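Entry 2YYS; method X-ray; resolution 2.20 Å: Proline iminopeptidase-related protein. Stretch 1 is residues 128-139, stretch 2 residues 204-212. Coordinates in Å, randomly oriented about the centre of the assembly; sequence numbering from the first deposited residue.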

ATOM      1  N   TRP A 128       1.929  -3.207  -5.672  1.00 17.16           N
ATOM      2  CA  TRP A 128       3.219  -3.094  -6.353  1.00 17.59           C
ATOM      3  C   TRP A 128       4.108  -4.213  -5.814  1.00 18.17           C
ATOM      4  O   TRP A 128       4.379  -4.269  -4.611  1.00 18.16           O
ATOM      5  CB  TRP A 128       3.925  -1.758  -6.059  1.00 17.47           C
ATOM      6  CG  TRP A 128       3.259  -0.512  -6.572  1.00 17.60           C
ATOM      7  CD1 TRP A 128       2.051  -0.417  -7.200  1.00 17.34           C
ATOM      8  CD2 TRP A 128       3.775   0.826  -6.500  1.00 17.19           C
ATOM      9  NE1 TRP A 128       1.782   0.891  -7.507  1.00 17.87           N
ATOM     10  CE2 TRP A 128       2.821   1.676  -7.090  1.00 16.99           C
ATOM     11  CE3 TRP A 128       4.946   1.393  -5.988  1.00 16.70           C
ATOM     12  CZ2 TRP A 128       3.001   3.051  -7.187  1.00 18.06           C
ATOM     13  CZ3 TRP A 128       5.127   2.759  -6.083  1.00 17.38           C
ATOM     14  CH2 TRP A 128       4.159   3.575  -6.680  1.00 18.17           C
ATOM     15  N   VAL A 129       4.562  -5.096  -6.696  1.00 18.34           N
ATOM     16  CA  VAL A 129       5.489  -6.142  -6.296  1.00 18.83           C
ATOM     17  C   VAL A 129       6.730  -6.254  -7.177  1.00 18.48           C
ATOM     18  O   VAL A 129       7.739  -6.784  -6.741  1.00 18.63           O
ATOM     19  CB  VAL A 129       4.802  -7.518  -6.259  1.00 19.39           C
ATOM     20  CG1 VAL A 129       3.627  -7.517  -5.283  1.00 19.69           C
ATOM     21  CG2 VAL A 129       4.342  -7.934  -7.634  1.00 20.46           C
ATOM     22  N   ASN A 130       6.637  -5.789  -8.417  1.00 18.00           N
ATOM     23  CA  ASN A 130       7.702  -5.922  -9.392  1.00 17.59           C
ATOM     24  C   ASN A 130       8.153  -4.533  -9.809  1.00 17.61           C
ATOM     25  O   ASN A 130       7.539  -3.900 -10.659  1.00 17.29           O
ATOM     26  CB  ASN A 130       7.230  -6.734 -10.612  1.00 17.22           C
ATOM     27  CG  ASN A 130       8.374  -7.057 -11.573  1.00 16.96           C
ATOM     28  OD1 ASN A 130       9.391  -6.378 -11.575  1.00 16.67           O
ATOM     29  ND2 ASN A 130       8.207  -8.100 -12.388  1.00 16.62           N
ATOM     30  N   PHE A 131       9.229  -4.058  -9.190  1.00 17.78           N
ATOM     31  CA  PHE A 131       9.736  -2.722  -9.462  1.00 17.89           C
ATOM     32  C   PHE A 131      10.440  -2.587 -10.813  1.00 17.90           C
ATOM     33  O   PHE A 131      10.278  -1.558 -11.462  1.00 17.22           O
ATOM     34  CB  PHE A 131      10.599  -2.215  -8.304  1.00 18.17           C
ATOM     35  CG  PHE A 131       9.785  -1.695  -7.158  1.00 19.72           C
ATOM     36  CD1 PHE A 131       9.469  -0.342  -7.073  1.00 21.55           C
ATOM     37  CD2 PHE A 131       9.285  -2.558  -6.200  1.00 21.34           C
ATOM     38  CE1 PHE A 131       8.688   0.144  -6.032  1.00 21.57           C
ATOM     39  CE2 PHE A 131       8.495  -2.077  -5.158  1.00 22.26           C
ATOM     40  CZ  PHE A 131       8.202  -0.721  -5.078  1.00 21.16           C
ATOM     41  N   PRO A 132      11.225  -3.572 -11.253  1.00 17.91           N
ATOM     42  CA  PRO A 132      11.705  -3.545 -12.639  1.00 18.12           C
ATOM     43  C   PRO A 132      10.583  -3.370 -13.653  1.00 17.63           C
ATOM     44  O   PRO A 132      10.771  -2.650 -14.607  1.00 17.40           O
ATOM     45  CB  PRO A 132      12.404  -4.900 -12.807  1.00 18.34           C
ATOM     46  CG  PRO A 132      12.933  -5.185 -11.426  1.00 18.36           C
ATOM     47  CD  PRO A 132      11.805  -4.697 -10.504  1.00 17.90           C
ATOM     48  N   TRP A 133       9.446  -4.020 -13.445  1.00 17.94           N
ATOM     49  CA  TRP A 133       8.285  -3.852 -14.327  1.00 17.93           C
ATOM     50  C   TRP A 133       7.778  -2.405 -14.292  1.00 18.19           C
ATOM     51  O   TRP A 133       7.518  -1.805 -15.331  1.00 17.80           O
ATOM     52  CB  TRP A 133       7.157  -4.819 -13.930  1.00 17.95           C
ATOM     53  CG  TRP A 133       5.918  -4.665 -14.749  1.00 17.19           C
ATOM     54  CD1 TRP A 133       5.682  -5.189 -15.995  1.00 16.82           C
ATOM     55  CD2 TRP A 133       4.745  -3.914 -14.401  1.00 15.99           C
ATOM     56  NE1 TRP A 133       4.433  -4.814 -16.437  1.00 16.16           N
ATOM     57  CE2 TRP A 133       3.837  -4.029 -15.482  1.00 15.57           C
ATOM     58  CE3 TRP A 133       4.361  -3.161 -13.276  1.00 16.42           C
ATOM     59  CZ2 TRP A 133       2.579  -3.420 -15.473  1.00 14.51           C
ATOM     60  CZ3 TRP A 133       3.110  -2.551 -13.267  1.00 14.99           C
ATOM     61  CH2 TRP A 133       2.232  -2.688 -14.362  1.00 14.53           C
ATOM     62  N   LEU A 134       7.646  -1.845 -13.093  1.00 18.71           N
ATOM     63  CA  LEU A 134       7.201  -0.460 -12.943  1.00 18.84           C
ATOM     64  C   LEU A 134       8.148   0.514 -13.622  1.00 19.01           C
ATOM     65  O   LEU A 134       7.711   1.501 -14.221  1.00 18.52           O
ATOM     66  CB  LEU A 134       7.042  -0.103 -11.462  1.00 18.81           C
ATOM     67  CG  LEU A 134       6.533   1.297 -11.098  1.00 18.56           C
ATOM     68  CD1 LEU A 134       5.252   1.657 -11.851  1.00 18.63           C
ATOM     69  CD2 LEU A 134       6.301   1.410  -9.598  1.00 18.04           C
ATOM     70  N   ALA A 135       9.448   0.229 -13.539  1.00 19.36           N
ATOM     71  CA  ALA A 135      10.461   1.083 -14.159  1.00 19.35           C
ATOM     72  C   ALA A 135      10.346   1.034 -15.688  1.00 19.17           C
ATOM     73  O   ALA A 135      10.476   2.041 -16.361  1.00 19.89           O
ATOM     74  CB  ALA A 135      11.859   0.669 -13.706  1.00 19.56           C
ATOM     75  N   ALA A 136      10.108  -0.150 -16.225  1.00 19.11           N
ATOM     76  CA  ALA A 136       9.818  -0.308 -17.642  1.00 19.29           C
ATOM     77  C   ALA A 136       8.594   0.525 -18.038  1.00 19.21           C
ATOM     78  O   ALA A 136       8.610   1.161 -19.077  1.00 18.89           O
ATOM     79  CB  ALA A 136       9.600  -1.781 -17.986  1.00 18.85           C
ATOM     80  N   ARG A 137       7.558   0.545 -17.195  1.00 19.28           N
ATOM     81  CA  ARG A 137       6.344   1.315 -17.490  1.00 19.48           C
ATOM     82  C   ARG A 137       6.573   2.823 -17.477  1.00 20.03           C
ATOM     83  O   ARG A 137       5.973   3.537 -18.270  1.00 19.96           O
ATOM     84  CB  ARG A 137       5.203   0.978 -16.530  1.00 19.58           C
ATOM     85  CG  ARG A 137       4.841  -0.489 -16.469  1.00 19.25           C
ATOM     86  CD  ARG A 137       4.007  -0.995 -17.618  1.00 19.04           C
ATOM     87  NE  ARG A 137       4.726  -1.120 -18.880  1.00 19.61           N
ATOM     88  CZ  ARG A 137       5.676  -2.015 -19.145  1.00 20.40           C
ATOM     89  NH1 ARG A 137       6.097  -2.863 -18.213  1.00 21.34           N
ATOM     90  NH2 ARG A 137       6.219  -2.052 -20.360  1.00 19.83           N
ATOM     91  N   LEU A 138       7.415   3.302 -16.566  1.00 20.57           N
ATOM     92  CA  LEU A 138       7.785   4.712 -16.513  1.00 21.21           C
ATOM     93  C   LEU A 138       8.552   5.110 -17.785  1.00 21.54           C
ATOM     94  O   LEU A 138       8.275   6.140 -18.401  1.00 21.31           O
ATOM     95  CB  LEU A 138       8.632   4.991 -15.266  1.00 21.27           C
ATOM     96  CG  LEU A 138       7.834   4.945 -13.960  1.00 22.22           C
ATOM     97  CD1 LEU A 138       8.748   4.842 -12.770  1.00 23.44           C
ATOM     98  CD2 LEU A 138       6.943   6.181 -13.825  1.00 23.66           C
ATOM     99  N   ALA A 139       9.498   4.268 -18.178  1.00 21.94           N
ATOM    100  CA  ALA A 139      10.307   4.526 -19.359  1.00 22.47           C
ATOM    101  C   ALA A 139       9.409   4.534 -20.596  1.00 22.50           C
ATOM    102  O   ALA A 139       9.535   5.392 -21.454  1.00 22.13           O
ATOM    103  CB  ALA A 139      11.393   3.473 -19.495  1.00 22.39           C
TER
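Stretch 2 (204-212) GLWRLDYTP

Stretch 2 lies alongside the loop that leads into the helix of stretch 1 and against that helix's first turns, and together they bury 586 Å². The CA register gives the direction: Val129 faces Tyr210 (5.2 Å between CA atoms), Asn130 faces Asp209 (4.3 Å between CA atoms) and Phe131 faces Trp206 (5.0 Å between CA atoms). Around the bridge, at 129-131 and 208-210, the backbones run antiparallel; beyond it the register slips, Phe131 lying nearest Trp206 and Pro132 nearest Arg207. Two hydrogen bonds flank a single beta bridge between Asn130 and Asp209: Tyr210 N donates to Val129 O (2.9 Å, 157° at the hydrogen) and Phe131 N donates to Leu208 O (3.0 Å, 161°). The backbone angles agree, Asn130 at -119/97 and Asp209 at -114/100 both being extended.

Stretch 2 begins at Gly204, which closes a preceding helix in a Schellman motif with phi 95°; a CB there would press on the preceding carbonyl oxygen. A 3-10 segment, 205-207, follows, and Leu208 N to Leu205 O (3.0 Å) ties its end before the chain extends at 208-209.

Trp206 has the most surface covered, 121 Å², although its CA-to-CB bond points away. With chi1 at -72° (m) and chi2 at 94°, the indole nevertheless returns to the helix. Leu134 CG lies 3.9 Å from Trp206 CZ3 and Ala135 N 3.8 Å from the same Trp206 CZ3, both at the ring edge, while Leu138 CD1 reaches Trp206 CH2 at 3.7 Å. Leu134 and Leu138, one turn apart, thus meet the same indole.

The CA-to-CB bond of Phe131 points toward stretch 2, and its side chain takes chi1 -80° (m), chi2 -93°. Its edge meets the face of Trp206, with planes at 88° and ring centroids 5.4 Å apart. Leu205 covers a Phe131 face: its CG stands 4.0 Å from the centroid of the Phe131 ring and 11° off the normal, a CH-pi contact. The t, p rotamer of Leu205 (180°, 67°) brings the end of its side chain nearer than the sideways CA-to-CB bond alone suggests.

At the bridge, two side chains in the t rotamer serve their own stretches. Asn130 (chi1 -172°) caps the helix, its OD1 accepting from Trp133 N at 3.0 Å. Asp209 (chi1 -180°) accepts at OD1 from Thr211 N (3.1 Å) and from Thr211 OG1 (2.5 Å), holding the turn into the next 3-10 segment. Although Asn130 ND2 and Asp209 OD1 approach to 3.3 Å, the angle is too poor for a hydrogen bond.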

ATOM      1  N   GLY A 204      18.469  -0.241  -3.215  1.00 27.10           N
ATOM      2  CA  GLY A 204      18.163  -1.073  -4.375  1.00 26.81           C
ATOM      3  C   GLY A 204      16.695  -1.452  -4.594  1.00 26.66           C
ATOM      4  O   GLY A 204      16.403  -2.512  -5.166  1.00 26.26           O
ATOM      5  N   LEU A 205      15.771  -0.589  -4.171  1.00 26.20           N
ATOM      6  CA  LEU A 205      14.339  -0.886  -4.268  1.00 25.98           C
ATOM      7  C   LEU A 205      13.886  -1.128  -5.705  1.00 25.28           C
ATOM      8  O   LEU A 205      13.065  -1.992  -5.953  1.00 24.84           O
ATOM      9  CB  LEU A 205      13.492   0.250  -3.685  1.00 26.49           C
ATOM     10  CG  LEU A 205      11.962   0.037  -3.738  1.00 27.57           C
ATOM     11  CD1 LEU A 205      11.540  -1.091  -2.824  1.00 28.75           C
ATOM     12  CD2 LEU A 205      11.222   1.296  -3.361  1.00 29.72           C
ATOM     13  N   TRP A 206      14.417  -0.359  -6.639  1.00 24.91           N
ATOM     14  CA  TRP A 206      14.049  -0.514  -8.044  1.00 25.28           C
ATOM     15  C   TRP A 206      14.509  -1.816  -8.709  1.00 24.32           C
ATOM     16  O   TRP A 206      14.028  -2.149  -9.788  1.00 23.57           O
ATOM     17  CB  TRP A 206      14.477   0.715  -8.839  1.00 25.45           C
ATOM     18  CG  TRP A 206      13.599   1.837  -8.492  1.00 28.24           C
ATOM     19  CD1 TRP A 206      13.825   2.794  -7.551  1.00 31.77           C
ATOM     20  CD2 TRP A 206      12.300   2.091  -9.018  1.00 29.84           C
ATOM     21  NE1 TRP A 206      12.753   3.649  -7.474  1.00 32.57           N
ATOM     22  CE2 TRP A 206      11.797   3.238  -8.364  1.00 31.91           C
ATOM     23  CE3 TRP A 206      11.502   1.466  -9.981  1.00 29.17           C
ATOM     24  CZ2 TRP A 206      10.540   3.778  -8.653  1.00 31.07           C
ATOM     25  CZ3 TRP A 206      10.255   2.004 -10.266  1.00 29.61           C
ATOM     26  CH2 TRP A 206       9.787   3.146  -9.601  1.00 29.96           C
ATOM     27  N   ARG A 207      15.411  -2.547  -8.059  1.00 23.66           N
ATOM     28  CA  ARG A 207      15.768  -3.899  -8.495  1.00 23.67           C
ATOM     29  C   ARG A 207      14.861  -4.973  -7.892  1.00 22.80           C
ATOM     30  O   ARG A 207      14.928  -6.125  -8.292  1.00 22.03           O
ATOM     31  CB  ARG A 207      17.234  -4.210  -8.155  1.00 23.67           C
ATOM     32  CG  ARG A 207      18.229  -3.281  -8.843  1.00 25.83           C
ATOM     33  CD  ARG A 207      19.694  -3.699  -8.677  1.00 28.63           C
ATOM     34  NE  ARG A 207      20.065  -3.871  -7.272  1.00 31.59           N
ATOM     35  CZ  ARG A 207      20.574  -2.917  -6.471  1.00 33.34           C
ATOM     36  NH1 ARG A 207      20.782  -1.678  -6.907  1.00 33.61           N
ATOM     37  NH2 ARG A 207      20.876  -3.210  -5.211  1.00 33.67           N
ATOM     38  N   LEU A 208      14.019  -4.608  -6.930  1.00 22.61           N
ATOM     39  CA  LEU A 208      13.236  -5.607  -6.212  1.00 22.82           C
ATOM     40  C   LEU A 208      12.086  -6.143  -7.059  1.00 22.33           C
ATOM     41  O   LEU A 208      11.159  -5.412  -7.398  1.00 22.04           O
ATOM     42  CB  LEU A 208      12.692  -5.059  -4.890  1.00 23.27           C
ATOM     43  CG  LEU A 208      11.744  -6.014  -4.149  1.00 25.33           C
ATOM     44  CD1 LEU A 208      12.460  -7.314  -3.725  1.00 26.78           C
ATOM     45  CD2 LEU A 208      11.124  -5.317  -2.949  1.00 27.09           C
ATOM     46  N   ASP A 209      12.166  -7.421  -7.395  1.00 21.65           N
ATOM     47  CA  ASP A 209      11.040  -8.148  -7.947  1.00 21.77           C
ATOM     48  C   ASP A 209      10.606  -9.220  -6.958  1.00 21.31           C
ATOM     49  O   ASP A 209      11.199 -10.287  -6.887  1.00 21.70           O
ATOM     50  CB  ASP A 209      11.412  -8.781  -9.287  1.00 21.89           C
ATOM     51  CG  ASP A 209      10.267  -9.548  -9.903  1.00 22.68           C
ATOM     52  OD1 ASP A 209       9.107  -9.340  -9.484  1.00 23.13           O
ATOM     53  OD2 ASP A 209      10.434 -10.378 -10.819  1.00 25.71           O
ATOM     54  N   TYR A 210       9.551  -8.923  -6.206  1.00 20.63           N
ATOM     55  CA  TYR A 210       8.988  -9.836  -5.221  1.00 19.85           C
ATOM     56  C   TYR A 210       8.214 -11.022  -5.834  1.00 19.88           C
ATOM     57  O   TYR A 210       7.828 -11.960  -5.119  1.00 19.29           O
ATOM     58  CB  TYR A 210       8.073  -9.042  -4.263  1.00 19.74           C
ATOM     59  CG  TYR A 210       7.683  -9.792  -3.022  1.00 19.18           C
ATOM     60  CD1 TYR A 210       8.611 -10.037  -2.017  1.00 20.42           C
ATOM     61  CD2 TYR A 210       6.396 -10.295  -2.862  1.00 19.98           C
ATOM     62  CE1 TYR A 210       8.266 -10.746  -0.867  1.00 19.27           C
ATOM     63  CE2 TYR A 210       6.043 -11.012  -1.729  1.00 20.65           C
ATOM     64  CZ  TYR A 210       6.982 -11.228  -0.730  1.00 19.57           C
ATOM     65  OH  TYR A 210       6.638 -11.934   0.400  1.00 18.75           O
ATOM     66  N   THR A 211       7.973 -10.980  -7.146  1.00 19.82           N
ATOM     67  CA  THR A 211       7.175 -12.005  -7.830  1.00 20.19           C
ATOM     68  C   THR A 211       7.470 -13.462  -7.448  1.00 20.44           C
ATOM     69  O   THR A 211       6.525 -14.216  -7.199  1.00 20.31           O
ATOM     70  CB  THR A 211       7.299 -11.873  -9.354  1.00 20.36           C
ATOM     71  OG1 THR A 211       6.935 -10.553  -9.767  1.00 19.82           O
ATOM     72  CG2 THR A 211       6.305 -12.779 -10.064  1.00 21.18           C
ATOM     73  N   PRO A 212       8.734 -13.889  -7.426  1.00 21.37           N
ATOM     74  CA  PRO A 212       9.033 -15.313  -7.167  1.00 21.74           C
ATOM     75  C   PRO A 212       8.611 -15.799  -5.780  1.00 21.59           C
ATOM     76  O   PRO A 212       8.461 -16.994  -5.580  1.00 21.49           O
ATOM     77  CB  PRO A 212      10.565 -15.407  -7.318  1.00 21.96           C
ATOM     78  CG  PRO A 212      10.988 -14.157  -7.996  1.00 22.46           C
ATOM     79  CD  PRO A 212       9.966 -13.106  -7.627  1.00 21.91           C
TER